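Long-range contacts in MdbA protein (Corynebacterium diphtheriae, PDB 5C00), which probably catalyses the formation or exchange of disulfide bonds in exported proteins, as a thiol-disulfide oxidoreductase of the DsbA family: residues S54-A59 with K125-I130; D138-A143 with K155-G160. All coordinates share one frame; numbering follows the deposited sequence. Where two conformers were deposited one is given.

Interaction 1. Residues S54-A59 with K125-I130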
loop_
_atom_site.group_PDB
_atom_site.type_symbol
_atom_site.label_atom_id
_atom_site.label_comp_id
_atom_site.label_asym_id
_atom_site.label_seq_id
_atom_site.Cartn_x
_atom_site.Cartn_y
_atom_site.Cartn_z
ATOM N N SER A 54 7.068 -2.028 6.860
ATOM C CA SER A 54 8.161 -1.824 7.804
ATOM C C SER A 54 9.484 -1.503 7.105
ATOM O O SER A 54 10.524 -1.452 7.758
ATOM C CB SER A 54 8.345 -3.041 8.701
ATOM O OG SER A 54 7.131 -3.280 9.390
ATOM N N CYS A 55 9.444 -1.320 5.801
ATOM C CA CYS A 55 10.650 -1.123 4.999
ATOM C C CYS A 55 11.016 0.367 4.854
ATOM O O CYS A 55 10.283 1.125 4.241
ATOM C CB CYS A 55 10.390 -1.776 3.655
ATOM S SG CYS A 55 11.643 -1.467 2.430
ATOM N N PRO A 56 12.157 0.786 5.427
ATOM C CA PRO A 56 12.496 2.210 5.395
ATOM C C PRO A 56 12.776 2.698 3.994
ATOM O O PRO A 56 12.444 3.825 3.663
ATOM C CB PRO A 56 13.760 2.346 6.277
ATOM C CG PRO A 56 14.123 0.974 6.700
ATOM C CD PRO A 56 13.020 0.011 6.331
ATOM N N HIS A 57 13.359 1.854 3.150
ATOM C CA HIS A 57 13.657 2.298 1.806
ATOM C C HIS A 57 12.392 2.332 0.940
ATOM O O HIS A 57 12.351 3.053 -0.023
ATOM C CB HIS A 57 14.808 1.507 1.171
ATOM C CG HIS A 57 16.142 1.793 1.796
ATOM N ND1 HIS A 57 17.146 0.849 1.886
ATOM C CD2 HIS A 57 16.621 2.913 2.387
ATOM C CE1 HIS A 57 18.190 1.377 2.507
ATOM N NE2 HIS A 57 17.895 2.631 2.825
ATOM N N CYS A 58 11.334 1.609 1.328
ATOM C CA CYS A 58 10.027 1.745 0.657
ATOM C C CYS A 58 9.427 3.096 0.970
ATOM O O CYS A 58 8.925 3.766 0.094
ATOM C CB CYS A 58 8.995 0.696 1.120
ATOM S SG CYS A 58 9.351 -0.967 0.540
ATOM N N ALA A 59 9.566 3.539 2.216
ATOM C CA ALA A 59 9.111 4.890 2.570
ATOM C C ALA A 59 9.920 5.943 1.818
ATOM O O ALA A 59 9.388 6.906 1.280
ATOM C CB ALA A 59 9.222 5.080 4.039
ATOM N N LYS A 125 5.057 7.314 5.905
ATOM C CA LYS A 125 5.745 8.489 6.400
ATOM C C LYS A 125 6.119 8.343 7.864
ATOM O O LYS A 125 7.199 8.764 8.242
ATOM C CB LYS A 125 4.900 9.758 6.243
ATOM C CG LYS A 125 5.559 10.995 6.852
ATOM C CD LYS A 125 4.616 12.174 6.929
ATOM C CE LYS A 125 5.325 13.386 7.533
ATOM N NZ LYS A 125 4.803 14.594 6.873
ATOM N N GLU A 126 5.216 7.801 8.683
ATOM C CA GLU A 126 5.468 7.671 10.122
ATOM C C GLU A 126 6.054 6.324 10.581
ATOM O O GLU A 126 6.113 6.010 11.779
ATOM C CB GLU A 126 4.209 8.023 10.859
ATOM C CG GLU A 126 3.750 9.463 10.606
ATOM C CD GLU A 126 4.726 10.531 11.057
ATOM O OE1 GLU A 126 5.802 10.232 11.654
ATOM O OE2 GLU A 126 4.383 11.739 10.836
ATOM N N GLN A 127 6.502 5.544 9.632
ATOM C CA GLN A 127 6.930 4.200 9.877
ATOM C C GLN A 127 7.793 4.076 11.093
ATOM O O GLN A 127 7.592 3.208 11.952
ATOM C CB GLN A 127 7.735 3.776 8.647
ATOM C CG GLN A 127 8.273 2.410 8.693
ATOM C CD GLN A 127 9.033 2.123 7.418
ATOM O OE1 GLN A 127 10.246 2.171 7.424
ATOM N NE2 GLN A 127 8.316 1.929 6.292
ATOM N N LYS A 128 8.781 4.953 11.209
ATOM C CA LYS A 128 9.704 4.872 12.351
ATOM C C LYS A 128 9.095 5.119 13.708
ATOM O O LYS A 128 9.585 4.587 14.686
ATOM C CB LYS A 128 10.943 5.741 12.105
ATOM C CG LYS A 128 12.029 5.015 11.314
ATOM C CD LYS A 128 11.510 4.025 10.244
ATOM C CE LYS A 128 12.314 2.724 10.167
ATOM N NZ LYS A 128 11.484 1.499 9.869
ATOM N N ASN A 129 8.015 5.897 13.785
ATOM C CA ASN A 129 7.266 6.157 15.031
ATOM C C ASN A 129 6.177 5.138 15.363
ATOM O O ASN A 129 5.753 4.998 16.502
ATOM C CB ASN A 129 6.649 7.563 14.939
ATOM C CG ASN A 129 7.702 8.615 14.802
ATOM O OD1 ASN A 129 8.631 8.637 15.598
ATOM N ND2 ASN A 129 7.639 9.420 13.728
ATOM N N ILE A 130 5.735 4.427 14.362
ATOM C CA ILE A 130 4.684 3.463 14.469
ATOM C C ILE A 130 5.276 2.124 14.877
ATOM O O ILE A 130 4.712 1.392 15.678
ATOM C CB ILE A 130 4.030 3.297 13.089
ATOM C CG1 ILE A 130 3.146 4.480 12.789
ATOM C CG2 ILE A 130 3.207 1.989 12.963
ATOM C CD1 ILE A 130 2.687 4.516 11.347
#
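The carboxamide of Gln127 lies between the Ser54-Cys55 peptide and Ala59. Under one face that peptide runs nearly parallel to the amide, the two planes about 17° apart, and Ser54 C sits 3.7 Å from Gln127 CD. On the other side, displaced past the nitrogen, is Ala59 CB, 4.0 Å from Gln127 NE2. The rim of the amide is polar. Gln127 NE2 donates nearly in its own plane to Cys55 O at 3.0 Å, with an N-H...O angle of 153°; seen from the acceptor, the donor stands high above the carbonyl plane. Gln127 OE1 lies against the backbone of the proline, 3.0 Å from Pro56 CA; the proline nitrogen beside it carries no hydrogen to donate. Lys128, its chain bent at chi2 and beyond, brings NZ back to Gln127 OE1 at 2.8 Å and also skirts the ring of Pro56. Gln127 reaches this slot because CG is anti to the backbone N (chi1 -180°) and the chain stays extended to CD.

Cys55 occupies the N-cap of helix 56-74, and its carbonyl also accepts from Ala59 N. With Cys58 it forms a CxxC pattern at a helix start, as in thioredoxin-type active sites, so the contact probably joins the redox motif to the helical insertion. Gln127 NE2 has a second, weak bond to Phe53 O. The ammonium on Gln127 OE1 would polarise the amide and could strengthen the hydrogen bond from its nitrogen, helping to hold the backbone of Cys55 in place.

Interaction 2. Residues D138-A143 with K155-G160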
loop_
_atom_site.group_PDB
_atom_site.type_symbol
_atom_site.label_atom_id
_atom_site.label_comp_id
_atom_site.label_asym_id
_atom_site.label_seq_id
_atom_site.Cartn_x
_atom_site.Cartn_y
_atom_site.Cartn_z
ATOM N N ASP A 138 -4.654 1.153 17.328
ATOM C CA ASP A 138 -4.015 2.369 16.856
ATOM C C ASP A 138 -4.191 2.488 15.370
ATOM O O ASP A 138 -4.588 3.543 14.861
ATOM C CB ASP A 138 -2.546 2.375 17.258
ATOM C CG ASP A 138 -2.376 2.284 18.769
ATOM O OD1 ASP A 138 -2.710 3.287 19.498
ATOM O OD2 ASP A 138 -1.969 1.213 19.256
ATOM N N PHE A 139 -3.908 1.417 14.633
ATOM C CA PHE A 139 -4.159 1.458 13.203
ATOM C C PHE A 139 -5.621 1.802 12.895
ATOM O O PHE A 139 -5.934 2.530 11.926
ATOM C CB PHE A 139 -3.756 0.138 12.568
ATOM C CG PHE A 139 -2.266 -0.065 12.528
ATOM C CD1 PHE A 139 -1.507 0.581 11.570
ATOM C CD2 PHE A 139 -1.623 -0.884 13.430
ATOM C CE1 PHE A 139 -0.130 0.420 11.524
ATOM C CE2 PHE A 139 -0.244 -1.066 13.388
ATOM C CZ PHE A 139 0.499 -0.430 12.418
ATOM N N ALA A 140 -6.535 1.264 13.679
ATOM C CA ALA A 140 -7.960 1.525 13.445
ATOM C C ALA A 140 -8.354 2.973 13.720
ATOM O O ALA A 140 -9.102 3.566 12.963
ATOM C CB ALA A 140 -8.805 0.590 14.284
ATOM N N ASP A 141 -7.840 3.542 14.800
ATOM C CA ASP A 141 -8.221 4.913 15.168
ATOM C C ASP A 141 -7.789 5.818 14.004
ATOM O O ASP A 141 -8.486 6.767 13.636
ATOM C CB ASP A 141 -7.536 5.377 16.436
ATOM C CG ASP A 141 -8.296 5.016 17.713
ATOM O OD1 ASP A 141 -9.202 4.146 17.714
ATOM O OD2 ASP A 141 -7.962 5.655 18.748
ATOM N N VAL A 142 -6.578 5.580 13.491
ATOM C CA VAL A 142 -6.023 6.438 12.465
ATOM C C VAL A 142 -6.803 6.321 11.161
ATOM O O VAL A 142 -7.082 7.332 10.497
ATOM C CB VAL A 142 -4.508 6.218 12.264
ATOM C CG1 VAL A 142 -3.999 7.026 11.078
ATOM C CG2 VAL A 142 -3.788 6.674 13.506
ATOM N N ALA A 143 -7.168 5.094 10.776
ATOM C CA ALA A 143 -8.028 4.892 9.654
ATOM C C ALA A 143 -9.335 5.685 9.793
ATOM O O ALA A 143 -9.785 6.303 8.826
ATOM C CB ALA A 143 -8.330 3.395 9.475
ATOM N N LYS A 155 -13.439 -3.682 11.681
ATOM C CA LYS A 155 -12.704 -4.753 11.052
ATOM C C LYS A 155 -11.198 -4.672 11.380
ATOM O O LYS A 155 -10.564 -5.673 11.682
ATOM C CB LYS A 155 -12.936 -4.678 9.553
ATOM C CG LYS A 155 -12.100 -5.608 8.710
ATOM C CD LYS A 155 -12.493 -5.495 7.253
ATOM C CE LYS A 155 -13.997 -5.591 7.038
ATOM N NZ LYS A 155 -14.263 -6.026 5.652
ATOM N N ILE A 156 -10.621 -3.466 11.324
ATOM C CA ILE A 156 -9.229 -3.319 11.655
ATOM C C ILE A 156 -8.951 -3.707 13.137
ATOM O O ILE A 156 -7.964 -4.388 13.452
ATOM C CB ILE A 156 -8.752 -1.874 11.377
ATOM C CG1 ILE A 156 -8.870 -1.618 9.857
ATOM C CG2 ILE A 156 -7.326 -1.676 11.928
ATOM C CD1 ILE A 156 -8.488 -0.249 9.365
ATOM N N ARG A 157 -9.808 -3.255 14.036
ATOM C CA ARG A 157 -9.677 -3.604 15.453
ATOM C C ARG A 157 -9.693 -5.105 15.688
ATOM O O ARG A 157 -9.005 -5.578 16.570
ATOM C CB ARG A 157 -10.829 -2.995 16.257
ATOM C CG ARG A 157 -10.768 -1.505 16.324
ATOM C CD ARG A 157 -11.741 -0.913 17.336
ATOM N NE ARG A 157 -11.963 0.470 17.001
ATOM C CZ ARG A 157 -11.049 1.438 17.175
ATOM N NH1 ARG A 157 -9.896 1.164 17.750
ATOM N NH2 ARG A 157 -11.292 2.682 16.767
ATOM N N GLU A 158 -10.477 -5.834 14.904
ATOM C CA GLU A 158 -10.626 -7.274 15.019
ATOM C C GLU A 158 -9.679 -8.040 14.146
ATOM O O GLU A 158 -9.669 -9.262 14.181
ATOM C CB GLU A 158 -12.074 -7.678 14.648
ATOM C CG GLU A 158 -13.108 -7.311 15.697
ATOM C CD GLU A 158 -14.527 -7.189 15.139
ATOM O OE1 GLU A 158 -14.734 -7.490 13.937
ATOM O OE2 GLU A 158 -15.439 -6.778 15.889
ATOM N N GLY A 159 -8.858 -7.355 13.364
ATOM C CA GLY A 159 -7.921 -8.022 12.439
ATOM C C GLY A 159 -8.600 -8.799 11.332
ATOM O O GLY A 159 -8.065 -9.828 10.846
ATOM N N GLY A 160 -9.776 -8.318 10.939
ATOM C CA GLY A 160 -10.585 -8.974 9.923
ATOM C C GLY A 160 -9.966 -9.191 8.555
ATOM O O GLY A 160 -10.336 -10.154 7.878
#
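Arg157 reaches across Ala140 to Asp141 in a helical hairpin, helices 136-145 and 150-158, within the helical insertion that DsbA-like proteins carry in the thioredoxin fold. From CB the arginine chain is extended as far as NE. CG is the first atom to touch, 3.5 Å from Ala140 CB; NE passes the same methyl more loosely. The guanidinium then lays one face on it, with Ala140 CB 3.7 Å above the plane and over its centre. At the edge both terminal nitrogens grip a single oxygen: NH2 donates to Asp141 OD1 at 2.7 Å with an N-H...O angle of 154°, and NH1 to the same Asp141 OD1 at 3.1 Å, less straight. The acceptor lies close to the guanidinium plane, but the carboxylate is turned 77° against it, and both nitrogens share one oxygen, unlike the flat two-oxygen pairing. Asn137 OD1 takes a further bond from NH1.

Beside the arginine, Ile156 fills the apolar half of the contact. Its CG2, anti to the backbone N, rests 3.6 Å from Ala140 CB, and its CD1 lies at the same distance from Ala143 CB, one turn on. The small alanines let the backbones come near: Ala140 CA and Ile156 CA are 5.3 Å apart. Helix 150-158 ends in a Schellman motif, with Gly159 at positive phi. The two oxygens of Asp141 divide their work: OD1 holds the arginine, while OD2 accepts from the backbone nitrogens of His9 and Gln10 in the N-terminal tail.

Overall arrangement
From the N terminus, the tail around His9 and Gln10 lies against helix 136-145 before the chain enters the sheet. After strand 45-52 comes the first segment of interaction 1, which closes a loop of 65 intervening residues holding the rest of helix 56-74, strand 78-85, helix 96-109 and nearly all of helix 113-125. Interaction 2 opens only after this loop has closed and spans just 11 residues, a local hairpin; the two are in series, neither nested nor crossed. Their centres are about 18 Å apart, yet they touch through Ile130 CG2 and Phe139 CZ, 3.7 Å apart. Interaction 1 thus ties the thioredoxin-like core to the helical part, and interaction 2 joins two helices within that part.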